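Local atomic coordinates of helicase of the snf2/rad54 family (Sulfolobus solfataricus, PDB entry 1Z5Z), a protein that probably uses ATP hydrolysis to translocate on DNA and remodel protein-DNA complexes as a SWI2/SNF2 ATPase, represented here by the C-terminal domain of its core. Residues D113-T119 with N185-D191; E89-R93 with I127-I131; L52-D57 with T257-R261. All blocks are in the same frame, centred on the assembly; numbering follows the deposited sequence.

Interaction 1: residues D113-T119 with N185-D191; sequences DKIAIFT and NRVIHFD
Ile115, Ala116, Ile117 and Phe118 pair with Arg186, Val187, Ile188 and His189 as adjacent parallel strands in the sheet of the RecA-like C-terminal helicase domain. The short strand axes approach to 4.7 Å. Backbone bonds alternate between the strands; the one from Ile188 N to Ala116 O is nearly linear, at 169°.

The tightly packed side carries Ile115, Ile117 and Ile188; helix 122-136 packs on Ile117 through Ile132, and helix 96-110 lies against Asp113 and Arg186 through Ala108. Ile117 and Ile188 run side by side in the same direction, Ile117 CG1 lying 4.1 Å from Ile188 CB. On this side too, Arg186 folds back, bent at chi2 and chi3, so that its NE and NH2 both reach one oxygen: Asp113 OD2 is 2.7 Å from NE and 2.8 Å from NH2. That oxygen sits in the guanidinium plane, and the buried carboxylate is likely to be held as the charged form.

The other side is looser and partly open to solvent at Val187 and His189. Phe118 CE1 approaches Val187 CG1 at 4.0 Å, and the Phe118 and His189 rings meet obliquely, planes at 36°. Trp193 completes this cluster by stacking on Phe118 and bonding His189 ND1.

Polar side chains finish both ends. At the start, partly exposed Asn185 turns its OD1 to Lys114 N, which meets it on a lone pair, while Lys114 O accepts from the backbone N of both Asn185 and Arg186. At the far end, chi1 of 167° swings the Thr119 hydroxyl opposite its own backbone N, and Thr119 OG1 donates to the syn lone pair of Asp191 OD1 over 2.7 Å.

Interaction 2: residues E89-R93 with I127-I131; sequences EQSVR and IIRNI
Ile127 and Ile131, one turn apart on helix 122-136, meet Gln90, Ser91 and Val92 in the irregular loop that leads into helix 96-110. The motif is a loop laid across the flank of a helix in the RecA-like domain, and the 249 Å² buried between the segments marks it as a modest contact.

At Ile127 the touch comes from CG1, which lies 3.6 Å from Gln90 CD. The glutamine chain is extended beyond CG and crosses the isoleucine obliquely; His81 also packs on Ile127.

Farther along, Asn130 points toward the loop, and the amide planes of Asn130 and Gln90 are nearly coplanar. Gln90 is exposed and Asn130 partly so, which leaves this pair at the solvent side.

Ile131 brings the segment to its most extensive contact. Chi1 of -74° places CG1 beside its own backbone N and directs that branch to the loop backbone: Ile131 CG1 is 3.3 Å from Gln90 O, and Ile131 CD1 is 4.0 Å from Ser91 C. The neighbouring carbonyl, Ser91 O, is hydrogen-bonded to His81 NE2. Val92 joins the loop to helix 96-110 by packing on Ile99 and Met102, while its CG2 methyl meets Ile131 CG2 at 4.0 Å.

Interaction 3: residues L52-D57 with T257-R261; sequences LFNNID and TEELR
Leu52 opens the contact near the C-terminal end of helix 39-55, reaching tip to tip toward Leu260 of helix 257-264; their CD2 methyls are 3.8 Å apart. The helix-to-helix contact joins segments 200 residues apart, its centre about 23 Å from that of the chain. Met67 and Thr71 of helix 61-78 also touch Leu52.

Phe53 carries the largest share. Its ring slides past Thr257, with Phe53 CE2 3.7 Å from Thr257 CG2, and pushes CZ against the opposing backbone, 3.5 Å from Arg261 CA. Over one face lies the guanidinium of Arg261, stacked with its plane at 26° to the ring. Arg261 CZ stands 4.0 Å from the Phe53 ring centroid and 21° off the normal, a cation-pi geometry. A bend at chi3 (-126°) folds the arginine back over the ring. An alanine in place of Phe53 is likely to open a gap beside Thr257 and Arg261, with the guanidinium losing the surface on which it rests.

Ile56 adds a more distant apolar touch, Ile56 CD1 to Leu260 CD2 at 4.3 Å. Asp57, exposed to solvent, ends the segment near Thr257, whose hydroxyl bonds Arg64.

The leucine methyls thus form a buried apolar side, while the arginine lies flat on an aromatic face. Because Arg261 NE also pairs with Glu265, its charge is probably shared between a carboxylate and the ring, which together would restrict its rotation.

How the interactions relate
Interactions 1 and 2 adjoin, their centres 16 Å apart. Ile128, on the side of helix 122-136 turned from the 89-93 loop, puts its CD1 3.9 Å from Phe190 CD1 and 4.0 Å from Ile117 CG2, so one helix joins sheet and loop. Their segments also alternate along the chain. Interaction 3 lies apart: its centre is about 34 Å from that of interaction 1 and 33 Å from that of interaction 2, with nearest atoms about 18 Å and 23 Å away. Both are nested within the chain it closes. The sequence matching helicase motif VI, which follows 185-191 and contributes to ATP handling in relatives, probably lies in the unmodelled residues 200-213.

Interaction 1: residues D113-T119 with N185-D191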
ATOM      1  N   ASP A 113      -4.468   8.310  20.133  1.00 42.73           N
ATOM      2  CA  ASP A 113      -5.049   8.387  18.765  1.00 40.53           C
ATOM      3  C   ASP A 113      -5.929   7.187  18.393  1.00 38.86           C
ATOM      4  O   ASP A 113      -5.714   6.080  18.854  1.00 39.34           O
ATOM      5  CB  ASP A 113      -3.948   8.427  17.703  1.00 41.93           C
ATOM      6  CG  ASP A 113      -3.152   9.739  17.688  1.00 47.05           C
ATOM      7  OD1 ASP A 113      -3.405  10.641  18.515  1.00 48.25           O
ATOM      8  OD2 ASP A 113      -2.258   9.846  16.828  1.00 46.41           O
ATOM      9  N   LYS A 114      -6.917   7.457  17.554  1.00 37.66           N
ATOM     10  CA  LYS A 114      -7.796   6.473  16.950  1.00 38.75           C
ATOM     11  C   LYS A 114      -7.105   6.364  15.577  1.00 37.04           C
ATOM     12  O   LYS A 114      -6.912   7.363  14.901  1.00 36.39           O
ATOM     13  CB  LYS A 114      -9.204   7.031  16.784  1.00 41.19           C
ATOM     14  CG  LYS A 114     -10.082   6.778  17.974  1.00 44.83           C
ATOM     15  CD  LYS A 114     -11.518   6.685  17.524  1.00 47.84           C
ATOM     16  CE  LYS A 114     -12.233   5.742  18.441  1.00 51.98           C
ATOM     17  NZ  LYS A 114     -13.554   5.389  17.947  1.00 54.07           N
ATOM     18  N   ILE A 115      -6.760   5.159  15.161  1.00 34.90           N
ATOM     19  CA  ILE A 115      -5.984   4.955  13.941  1.00 31.71           C
ATOM     20  C   ILE A 115      -6.706   4.225  12.800  1.00 32.97           C
ATOM     21  O   ILE A 115      -7.296   3.170  13.014  1.00 34.22           O
ATOM     22  CB  ILE A 115      -4.710   4.172  14.355  1.00 33.55           C
ATOM     23  CG1 ILE A 115      -3.959   4.977  15.417  1.00 33.03           C
ATOM     24  CG2 ILE A 115      -3.835   3.854  13.173  1.00 30.47           C
ATOM     25  CD1 ILE A 115      -3.386   4.094  16.519  1.00 36.68           C
ATOM     26  N   ALA A 116      -6.673   4.784  11.597  1.00 29.91           N
ATOM     27  CA  ALA A 116      -7.301   4.123  10.434  1.00 30.96           C
ATOM     28  C   ALA A 116      -6.177   3.745   9.464  1.00 29.31           C
ATOM     29  O   ALA A 116      -5.319   4.569   9.161  1.00 29.78           O
ATOM     30  CB  ALA A 116      -8.322   5.065   9.737  1.00 27.09           C
ATOM     31  N   ILE A 117      -6.169   2.499   8.988  1.00 26.24           N
ATOM     32  CA  ILE A 117      -5.122   2.036   8.079  1.00 25.77           C
ATOM     33  C   ILE A 117      -5.779   1.549   6.759  1.00 26.56           C
ATOM     34  O   ILE A 117      -6.651   0.680   6.779  1.00 27.35           O
ATOM     35  CB  ILE A 117      -4.310   0.871   8.706  1.00 23.70           C
ATOM     36  CG1 ILE A 117      -3.723   1.310  10.068  1.00 26.55           C
ATOM     37  CG2 ILE A 117      -3.200   0.435   7.699  1.00 24.06           C
ATOM     38  CD1 ILE A 117      -3.259   0.138  11.005  1.00 27.79           C
ATOM     39  N   PHE A 118      -5.355   2.113   5.631  1.00 26.08           N
ATOM     40  CA  PHE A 118      -5.934   1.783   4.328  1.00 27.68           C
ATOM     41  C   PHE A 118      -4.966   0.981   3.496  1.00 29.46           C
ATOM     42  O   PHE A 118      -3.766   1.233   3.551  1.00 29.74           O
ATOM     43  CB  PHE A 118      -6.230   3.072   3.500  1.00 31.78           C
ATOM     44  CG  PHE A 118      -7.420   3.905   3.997  1.00 29.56           C
ATOM     45  CD1 PHE A 118      -7.290   4.768   5.073  1.00 30.28           C
ATOM     46  CD2 PHE A 118      -8.651   3.826   3.351  1.00 29.40           C
ATOM     47  CE1 PHE A 118      -8.395   5.574   5.515  1.00 31.71           C
ATOM     48  CE2 PHE A 118      -9.746   4.596   3.764  1.00 28.50           C
ATOM     49  CZ  PHE A 118      -9.615   5.477   4.854  1.00 27.17           C
ATOM     50  N   THR A 119      -5.477   0.033   2.709  1.00 25.02           N
ATOM     51  CA  THR A 119      -4.640  -0.717   1.777  1.00 24.88           C
ATOM     52  C   THR A 119      -5.518  -1.057   0.566  1.00 26.29           C
ATOM     53  O   THR A 119      -6.745  -1.083   0.673  1.00 27.13           O
ATOM     54  CB  THR A 119      -4.059  -2.038   2.376  1.00 25.86           C
ATOM     55  OG1 THR A 119      -3.536  -2.820   1.310  1.00 26.85           O
ATOM     56  CG2 THR A 119      -5.124  -2.880   3.086  1.00 25.65           C
ATOM     57  N   ASN A 185      -7.759  10.090  14.232  1.00 33.65           N
ATOM     58  CA  ASN A 185      -6.793  11.120  14.578  1.00 36.41           C
ATOM     59  C   ASN A 185      -5.534  10.848  13.791  1.00 36.21           C
ATOM     60  O   ASN A 185      -4.734  11.726  13.562  1.00 36.00           O
ATOM     61  CB  ASN A 185      -6.436  11.030  16.087  1.00 38.69           C
ATOM     62  CG  ASN A 185      -7.668  11.075  16.986  1.00 45.80           C
ATOM     63  OD1 ASN A 185      -8.139  10.059  17.510  1.00 46.63           O
ATOM     64  ND2 ASN A 185      -8.218  12.263  17.138  1.00 48.64           N
ATOM     65  N   ARG A 186      -5.366   9.598  13.384  1.00 34.81           N
ATOM     66  CA  ARG A 186      -4.165   9.188  12.664  1.00 33.04           C
ATOM     67  C   ARG A 186      -4.582   8.291  11.491  1.00 33.02           C
ATOM     68  O   ARG A 186      -5.433   7.407  11.640  1.00 29.76           O
ATOM     69  CB  ARG A 186      -3.278   8.435  13.637  1.00 33.73           C
ATOM     70  CG  ARG A 186      -2.050   7.835  13.080  1.00 35.88           C
ATOM     71  CD  ARG A 186      -0.878   8.745  13.284  1.00 39.74           C
ATOM     72  NE  ARG A 186      -0.751   9.229  14.656  1.00 36.27           N
ATOM     73  CZ  ARG A 186       0.391   9.700  15.158  1.00 42.38           C
ATOM     74  NH1 ARG A 186       1.484   9.722  14.396  1.00 38.85           N
ATOM     75  NH2 ARG A 186       0.444  10.190  16.396  1.00 38.75           N
ATOM     76  N   VAL A 187      -3.985   8.523  10.333  1.00 30.64           N
ATOM     77  CA  VAL A 187      -4.326   7.750   9.164  1.00 31.02           C
ATOM     78  C   VAL A 187      -3.015   7.257   8.577  1.00 34.68           C
ATOM     79  O   VAL A 187      -2.077   8.048   8.400  1.00 32.28           O
ATOM     80  CB  VAL A 187      -5.064   8.631   8.077  1.00 34.10           C
ATOM     81  CG1 VAL A 187      -5.384   7.787   6.842  1.00 31.54           C
ATOM     82  CG2 VAL A 187      -6.350   9.234   8.644  1.00 33.33           C
ATOM     83  N   ILE A 188      -2.940   5.943   8.331  1.00 29.38           N
ATOM     84  CA  ILE A 188      -1.772   5.345   7.684  1.00 27.40           C
ATOM     85  C   ILE A 188      -2.203   4.805   6.305  1.00 27.66           C
ATOM     86  O   ILE A 188      -3.088   3.909   6.216  1.00 25.43           O
ATOM     87  CB  ILE A 188      -1.228   4.142   8.480  1.00 26.12           C
ATOM     88  CG1 ILE A 188      -0.678   4.620   9.831  1.00 27.13           C
ATOM     89  CG2 ILE A 188      -0.120   3.409   7.683  1.00 25.08           C
ATOM     90  CD1 ILE A 188      -0.170   3.468  10.735  1.00 26.84           C
ATOM     91  N   HIS A 189      -1.625   5.350   5.238  1.00 26.41           N
ATOM     92  CA  HIS A 189      -1.919   4.841   3.901  1.00 26.84           C
ATOM     93  C   HIS A 189      -0.818   3.807   3.633  1.00 25.79           C
ATOM     94  O   HIS A 189       0.306   4.133   3.286  1.00 28.44           O
ATOM     95  CB  HIS A 189      -1.971   5.988   2.902  1.00 31.26           C
ATOM     96  CG  HIS A 189      -3.135   6.906   3.140  1.00 30.25           C
ATOM     97  ND1 HIS A 189      -4.446   6.482   3.042  1.00 29.92           N
ATOM     98  CD2 HIS A 189      -3.185   8.194   3.555  1.00 30.98           C
ATOM     99  CE1 HIS A 189      -5.252   7.472   3.387  1.00 29.95           C
ATOM    100  NE2 HIS A 189      -4.511   8.522   3.701  1.00 31.80           N
ATOM    101  N   PHE A 190      -1.155   2.543   3.864  1.00 27.59           N
ATOM    102  CA  PHE A 190      -0.193   1.440   3.745  1.00 27.70           C
ATOM    103  C   PHE A 190       0.410   1.280   2.365  1.00 29.10           C
ATOM    104  O   PHE A 190       1.578   0.900   2.220  1.00 27.96           O
ATOM    105  CB  PHE A 190      -0.867   0.152   4.177  1.00 25.78           C
ATOM    106  CG  PHE A 190       0.091  -0.915   4.587  1.00 26.62           C
ATOM    107  CD1 PHE A 190       0.589  -0.942   5.895  1.00 27.81           C
ATOM    108  CD2 PHE A 190       0.503  -1.882   3.693  1.00 22.63           C
ATOM    109  CE1 PHE A 190       1.472  -1.923   6.309  1.00 27.59           C
ATOM    110  CE2 PHE A 190       1.407  -2.886   4.089  1.00 29.03           C
ATOM    111  CZ  PHE A 190       1.891  -2.914   5.399  1.00 27.30           C
ATOM    112  N   ASP A 191      -0.393   1.546   1.334  1.00 27.20           N
ATOM    113  CA  ASP A 191       0.099   1.486  -0.044  1.00 27.54           C
ATOM    114  C   ASP A 191      -0.764   2.469  -0.842  1.00 28.59           C
ATOM    115  O   ASP A 191      -1.760   2.988  -0.319  1.00 27.85           O
ATOM    116  CB  ASP A 191       0.041   0.052  -0.617  1.00 28.85           C
ATOM    117  CG  ASP A 191      -1.292  -0.603  -0.404  1.00 27.52           C
ATOM    118  OD1 ASP A 191      -1.327  -1.712   0.172  1.00 29.37           O
ATOM    119  OD2 ASP A 191      -2.315  -0.003  -0.817  1.00 31.93           O
TER

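Interaction 2: residues E89-R93 with I127-I131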
ATOM      1  N   GLU A  89       4.668 -17.310   7.494  1.00 48.78           N
ATOM      2  CA  GLU A  89       4.437 -16.517   8.682  1.00 49.42           C
ATOM      3  C   GLU A  89       3.977 -15.080   8.300  1.00 47.16           C
ATOM      4  O   GLU A  89       4.591 -14.451   7.435  1.00 50.34           O
ATOM      5  CB  GLU A  89       5.747 -16.491   9.480  1.00 49.52           C
ATOM      6  CG  GLU A  89       5.603 -16.129  10.944  1.00 56.32           C
ATOM      7  CD  GLU A  89       6.908 -16.286  11.729  1.00 55.88           C
ATOM      8  N   GLN A  90       2.908 -14.596   8.933  1.00 43.75           N
ATOM      9  CA  GLN A  90       2.350 -13.238   8.717  1.00 44.31           C
ATOM     10  C   GLN A  90       2.868 -12.369   9.842  1.00 41.20           C
ATOM     11  O   GLN A  90       2.125 -11.843  10.674  1.00 42.40           O
ATOM     12  CB  GLN A  90       0.829 -13.257   8.785  1.00 42.32           C
ATOM     13  CG  GLN A  90       0.183 -14.017   7.669  1.00 41.12           C
ATOM     14  CD  GLN A  90      -1.341 -13.977   7.762  1.00 44.93           C
ATOM     15  OE1 GLN A  90      -2.035 -14.530   6.906  1.00 46.47           O
ATOM     16  NE2 GLN A  90      -1.868 -13.318   8.802  1.00 42.79           N
ATOM     17  N   SER A  91       4.172 -12.196   9.846  1.00 40.62           N
ATOM     18  CA  SER A  91       4.808 -11.475  10.925  1.00 40.39           C
ATOM     19  C   SER A  91       5.188 -10.067  10.554  1.00 37.05           C
ATOM     20  O   SER A  91       5.230  -9.740   9.386  1.00 40.86           O
ATOM     21  CB  SER A  91       6.064 -12.239  11.306  1.00 34.14           C
ATOM     22  OG  SER A  91       6.816 -12.417  10.126  1.00 37.11           O
ATOM     23  N   VAL A  92       5.492  -9.257  11.565  1.00 37.69           N
ATOM     24  CA  VAL A  92       5.903  -7.873  11.370  1.00 38.90           C
ATOM     25  C   VAL A  92       7.249  -7.905  10.679  1.00 38.54           C
ATOM     26  O   VAL A  92       7.515  -7.210   9.700  1.00 37.96           O
ATOM     27  CB  VAL A  92       6.103  -7.144  12.723  1.00 38.74           C
ATOM     28  CG1 VAL A  92       6.717  -5.748  12.481  1.00 40.27           C
ATOM     29  CG2 VAL A  92       4.782  -7.047  13.456  1.00 35.65           C
ATOM     30  N   ARG A  93       8.097  -8.758  11.235  1.00 40.97           N
ATOM     31  CA  ARG A  93       9.486  -8.979  10.802  1.00 42.36           C
ATOM     32  C   ARG A  93       9.748  -9.127   9.310  1.00 40.57           C
ATOM     33  O   ARG A  93      10.791  -8.697   8.812  1.00 38.93           O
ATOM     34  CB  ARG A  93      10.069 -10.229  11.516  1.00 48.73           C
ATOM     35  CG  ARG A  93      11.419 -10.753  10.988  1.00 58.31           C
ATOM     36  CD  ARG A  93      11.922 -11.931  11.753  1.00 63.51           C
ATOM     37  NE  ARG A  93      10.875 -12.708  12.444  1.00 66.27           N
ATOM     38  CZ  ARG A  93      11.013 -13.973  12.818  1.00 71.43           C
ATOM     39  NH1 ARG A  93      10.029 -14.571  13.406  1.00 74.83           N
ATOM     40  NH2 ARG A  93      12.040 -14.691  12.427  1.00 74.31           N
ATOM     41  N   ILE A 127      -4.011  -9.341   6.994  1.00 33.60           N
ATOM     42  CA  ILE A 127      -2.728  -9.521   7.667  1.00 34.93           C
ATOM     43  C   ILE A 127      -2.538  -8.405   8.720  1.00 34.21           C
ATOM     44  O   ILE A 127      -2.208  -8.661   9.886  1.00 33.65           O
ATOM     45  CB  ILE A 127      -1.563  -9.505   6.634  1.00 35.19           C
ATOM     46  CG1 ILE A 127      -1.506 -10.858   5.905  1.00 35.65           C
ATOM     47  CG2 ILE A 127      -0.234  -9.180   7.331  1.00 32.59           C
ATOM     48  CD1 ILE A 127      -0.599 -10.863   4.687  1.00 34.88           C
ATOM     49  N   ILE A 128      -2.775  -7.168   8.313  1.00 32.39           N
ATOM     50  CA  ILE A 128      -2.638  -6.042   9.220  1.00 31.66           C
ATOM     51  C   ILE A 128      -3.537  -6.215  10.432  1.00 33.25           C
ATOM     52  O   ILE A 128      -3.096  -6.062  11.585  1.00 32.32           O
ATOM     53  CB  ILE A 128      -3.026  -4.757   8.523  1.00 29.95           C
ATOM     54  CG1 ILE A 128      -1.965  -4.427   7.470  1.00 30.42           C
ATOM     55  CG2 ILE A 128      -3.113  -3.628   9.517  1.00 24.19           C
ATOM     56  CD1 ILE A 128      -2.398  -3.309   6.523  1.00 29.02           C
ATOM     57  N   ARG A 129      -4.790  -6.555  10.155  1.00 31.78           N
ATOM     58  CA  ARG A 129      -5.803  -6.744  11.181  1.00 31.08           C
ATOM     59  C   ARG A 129      -5.354  -7.881  12.154  1.00 33.87           C
ATOM     60  O   ARG A 129      -5.430  -7.735  13.383  1.00 29.65           O
ATOM     61  CB  ARG A 129      -7.124  -7.082  10.481  1.00 32.62           C
ATOM     62  CG  ARG A 129      -8.374  -6.794  11.278  1.00 36.77           C
ATOM     63  CD  ARG A 129      -8.911  -8.011  11.980  1.00 48.28           C
ATOM     64  NE  ARG A 129      -9.697  -8.857  11.077  1.00 48.58           N
ATOM     65  CZ  ARG A 129      -9.187  -9.923  10.491  1.00 47.54           C
ATOM     66  NH1 ARG A 129      -7.936 -10.226  10.738  1.00 47.16           N
ATOM     67  NH2 ARG A 129      -9.900 -10.663   9.655  1.00 47.12           N
ATOM     68  N   ASN A 130      -4.864  -8.990  11.605  1.00 34.73           N
ATOM     69  CA  ASN A 130      -4.408 -10.136  12.427  1.00 34.69           C
ATOM     70  C   ASN A 130      -3.239  -9.743  13.310  1.00 34.78           C
ATOM     71  O   ASN A 130      -3.223 -10.007  14.496  1.00 37.09           O
ATOM     72  CB  ASN A 130      -3.978 -11.299  11.525  1.00 32.04           C
ATOM     73  CG  ASN A 130      -5.148 -11.870  10.706  1.00 33.53           C
ATOM     74  OD1 ASN A 130      -6.284 -11.673  11.065  1.00 33.96           O
ATOM     75  ND2 ASN A 130      -4.855 -12.583   9.622  1.00 32.76           N
ATOM     76  N   ILE A 131      -2.234  -9.127  12.719  1.00 35.46           N
ATOM     77  CA  ILE A 131      -1.083  -8.710  13.481  1.00 36.89           C
ATOM     78  C   ILE A 131      -1.457  -7.782  14.640  1.00 37.46           C
ATOM     79  O   ILE A 131      -1.003  -7.993  15.780  1.00 34.11           O
ATOM     80  CB  ILE A 131      -0.082  -8.001  12.571  1.00 34.25           C
ATOM     81  CG1 ILE A 131       0.611  -9.039  11.700  1.00 36.56           C
ATOM     82  CG2 ILE A 131       0.829  -7.132  13.396  1.00 38.10           C
ATOM     83  CD1 ILE A 131       1.473  -8.482  10.596  1.00 33.26           C
TER

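Interaction 3: residues L52-D57 with T257-R261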
ATOM      1  N   LEU A  52      10.421  -9.874 -15.549  1.00 46.07           N
ATOM      2  CA  LEU A  52       9.747  -9.042 -16.533  1.00 42.64           C
ATOM      3  C   LEU A  52      10.665  -8.675 -17.702  1.00 44.15           C
ATOM      4  O   LEU A  52      10.278  -8.837 -18.856  1.00 42.30           O
ATOM      5  CB  LEU A  52       9.197  -7.754 -15.918  1.00 38.52           C
ATOM      6  CG  LEU A  52       8.491  -6.896 -16.973  1.00 39.51           C
ATOM      7  CD1 LEU A  52       7.319  -7.719 -17.527  1.00 41.02           C
ATOM      8  CD2 LEU A  52       7.990  -5.580 -16.399  1.00 38.72           C
ATOM      9  N   PHE A  53      11.871  -8.168 -17.419  1.00 42.97           N
ATOM     10  CA  PHE A  53      12.760  -7.791 -18.504  1.00 46.63           C
ATOM     11  C   PHE A  53      13.330  -8.934 -19.311  1.00 48.42           C
ATOM     12  O   PHE A  53      13.808  -8.701 -20.423  1.00 53.45           O
ATOM     13  CB  PHE A  53      13.864  -6.837 -18.019  1.00 45.17           C
ATOM     14  CG  PHE A  53      13.323  -5.488 -17.628  1.00 44.71           C
ATOM     15  CD1 PHE A  53      13.178  -5.143 -16.287  1.00 43.89           C
ATOM     16  CD2 PHE A  53      12.850  -4.617 -18.593  1.00 43.64           C
ATOM     17  CE1 PHE A  53      12.568  -3.966 -15.928  1.00 41.10           C
ATOM     18  CE2 PHE A  53      12.236  -3.431 -18.233  1.00 41.52           C
ATOM     19  CZ  PHE A  53      12.095  -3.111 -16.915  1.00 40.74           C
ATOM     20  N   ASN A  54      13.278 -10.153 -18.783  1.00 51.02           N
ATOM     21  CA  ASN A  54      13.769 -11.318 -19.518  1.00 54.46           C
ATOM     22  C   ASN A  54      12.779 -11.692 -20.644  1.00 55.15           C
ATOM     23  O   ASN A  54      13.194 -12.213 -21.664  1.00 55.86           O
ATOM     24  CB  ASN A  54      13.872 -12.525 -18.578  1.00 56.13           C
ATOM     25  CG  ASN A  54      15.179 -12.612 -17.809  1.00 58.93           C
ATOM     26  OD1 ASN A  54      15.417 -13.610 -17.114  1.00 62.95           O
ATOM     27  ND2 ASN A  54      16.012 -11.609 -17.912  1.00 61.69           N
ATOM     28  N   ASN A  55      11.483 -11.419 -20.455  1.00 55.44           N
ATOM     29  CA  ASN A  55      10.463 -11.808 -21.435  1.00 55.76           C
ATOM     30  C   ASN A  55       9.673 -10.708 -22.134  1.00 55.55           C
ATOM     31  O   ASN A  55       8.955 -10.987 -23.094  1.00 55.61           O
ATOM     32  CB  ASN A  55       9.469 -12.762 -20.776  1.00 58.71           C
ATOM     33  CG  ASN A  55      10.144 -13.957 -20.157  1.00 62.40           C
ATOM     34  OD1 ASN A  55      10.733 -14.776 -20.852  1.00 66.89           O
ATOM     35  ND2 ASN A  55      10.075 -14.061 -18.840  1.00 63.69           N
ATOM     36  N   ILE A  56       9.808  -9.476 -21.663  1.00 52.89           N
ATOM     37  CA  ILE A  56       9.092  -8.340 -22.220  1.00 52.52           C
ATOM     38  C   ILE A  56       9.387  -8.036 -23.707  1.00 55.68           C
ATOM     39  O   ILE A  56       8.544  -7.478 -24.414  1.00 53.10           O
ATOM     40  CB  ILE A  56       9.387  -7.091 -21.382  1.00 51.45           C
ATOM     41  CG1 ILE A  56       8.640  -5.872 -21.939  1.00 50.71           C
ATOM     42  CG2 ILE A  56      10.886  -6.858 -21.355  1.00 52.78           C
ATOM     43  CD1 ILE A  56       7.570  -5.296 -21.031  1.00 47.13           C
ATOM     44  N   ASP A  57      10.574  -8.380 -24.192  1.00 56.45           N
ATOM     45  CA  ASP A  57      10.878  -8.090 -25.590  1.00 59.96           C
ATOM     46  C   ASP A  57      10.087  -8.981 -26.553  1.00 62.24           C
ATOM     47  O   ASP A  57       9.721  -8.548 -27.652  1.00 63.18           O
ATOM     48  CB  ASP A  57      12.375  -8.241 -25.857  1.00 60.84           C
ATOM     49  CG  ASP A  57      13.181  -7.109 -25.274  1.00 63.71           C
ATOM     50  OD1 ASP A  57      14.397  -7.295 -25.113  1.00 67.11           O
ATOM     51  OD2 ASP A  57      12.609  -6.026 -24.986  1.00 67.55           O
ATOM     52  N   THR A 257      10.496   0.375 -22.899  1.00 45.95           N
ATOM     53  CA  THR A 257      11.143  -0.552 -21.986  1.00 46.36           C
ATOM     54  C   THR A 257      12.195   0.124 -21.094  1.00 46.32           C
ATOM     55  O   THR A 257      12.416  -0.293 -19.951  1.00 45.87           O
ATOM     56  CB  THR A 257      11.812  -1.666 -22.761  1.00 47.74           C
ATOM     57  OG1 THR A 257      10.793  -2.475 -23.362  1.00 50.63           O
ATOM     58  CG2 THR A 257      12.698  -2.523 -21.831  1.00 48.56           C
ATOM     59  N   GLU A 258      12.841   1.161 -21.626  1.00 44.81           N
ATOM     60  CA  GLU A 258      13.874   1.875 -20.884  1.00 44.80           C
ATOM     61  C   GLU A 258      13.219   2.741 -19.821  1.00 43.04           C
ATOM     62  O   GLU A 258      13.666   2.757 -18.680  1.00 40.70           O
ATOM     63  CB  GLU A 258      14.715   2.749 -21.825  1.00 46.86           C
ATOM     64  N   GLU A 259      12.180   3.475 -20.204  1.00 41.44           N
ATOM     65  CA  GLU A 259      11.451   4.295 -19.254  1.00 41.51           C
ATOM     66  C   GLU A 259      10.862   3.425 -18.154  1.00 41.40           C
ATOM     67  O   GLU A 259      10.887   3.800 -16.972  1.00 41.81           O
ATOM     68  CB  GLU A 259      10.321   5.039 -19.945  1.00 45.39           C
ATOM     69  CG  GLU A 259      10.769   6.230 -20.761  1.00 49.61           C
ATOM     70  CD  GLU A 259       9.646   6.763 -21.621  1.00 52.13           C
ATOM     71  OE1 GLU A 259       9.640   7.980 -21.876  1.00 52.65           O
ATOM     72  OE2 GLU A 259       8.774   5.963 -22.040  1.00 50.91           O
ATOM     73  N   LEU A 260      10.339   2.260 -18.536  1.00 39.71           N
ATOM     74  CA  LEU A 260       9.752   1.346 -17.558  1.00 40.44           C
ATOM     75  C   LEU A 260      10.806   0.901 -16.518  1.00 39.88           C
ATOM     76  O   LEU A 260      10.554   0.881 -15.311  1.00 36.92           O
ATOM     77  CB  LEU A 260       9.180   0.115 -18.263  1.00 40.81           C
ATOM     78  CG  LEU A 260       8.543  -0.938 -17.342  1.00 42.95           C
ATOM     79  CD1 LEU A 260       7.319  -0.337 -16.673  1.00 43.04           C
ATOM     80  CD2 LEU A 260       8.170  -2.190 -18.129  1.00 43.45           C
ATOM     81  N   ARG A 261      11.993   0.563 -16.983  1.00 37.65           N
ATOM     82  CA  ARG A 261      13.047   0.106 -16.078  1.00 38.80           C
ATOM     83  C   ARG A 261      13.415   1.178 -15.046  1.00 36.15           C
ATOM     84  O   ARG A 261      13.770   0.861 -13.913  1.00 36.76           O
ATOM     85  CB  ARG A 261      14.285  -0.298 -16.892  1.00 41.08           C
ATOM     86  CG  ARG A 261      15.416  -0.903 -16.069  1.00 46.42           C
ATOM     87  CD  ARG A 261      16.551  -1.440 -16.950  1.00 49.40           C
ATOM     88  NE  ARG A 261      16.785  -2.838 -16.595  1.00 55.57           N
ATOM     89  CZ  ARG A 261      16.685  -3.858 -17.436  1.00 52.01           C
ATOM     90  NH1 ARG A 261      16.369  -3.628 -18.694  1.00 53.92           N
ATOM     91  NH2 ARG A 261      16.861  -5.102 -17.000  1.00 54.35           N
TER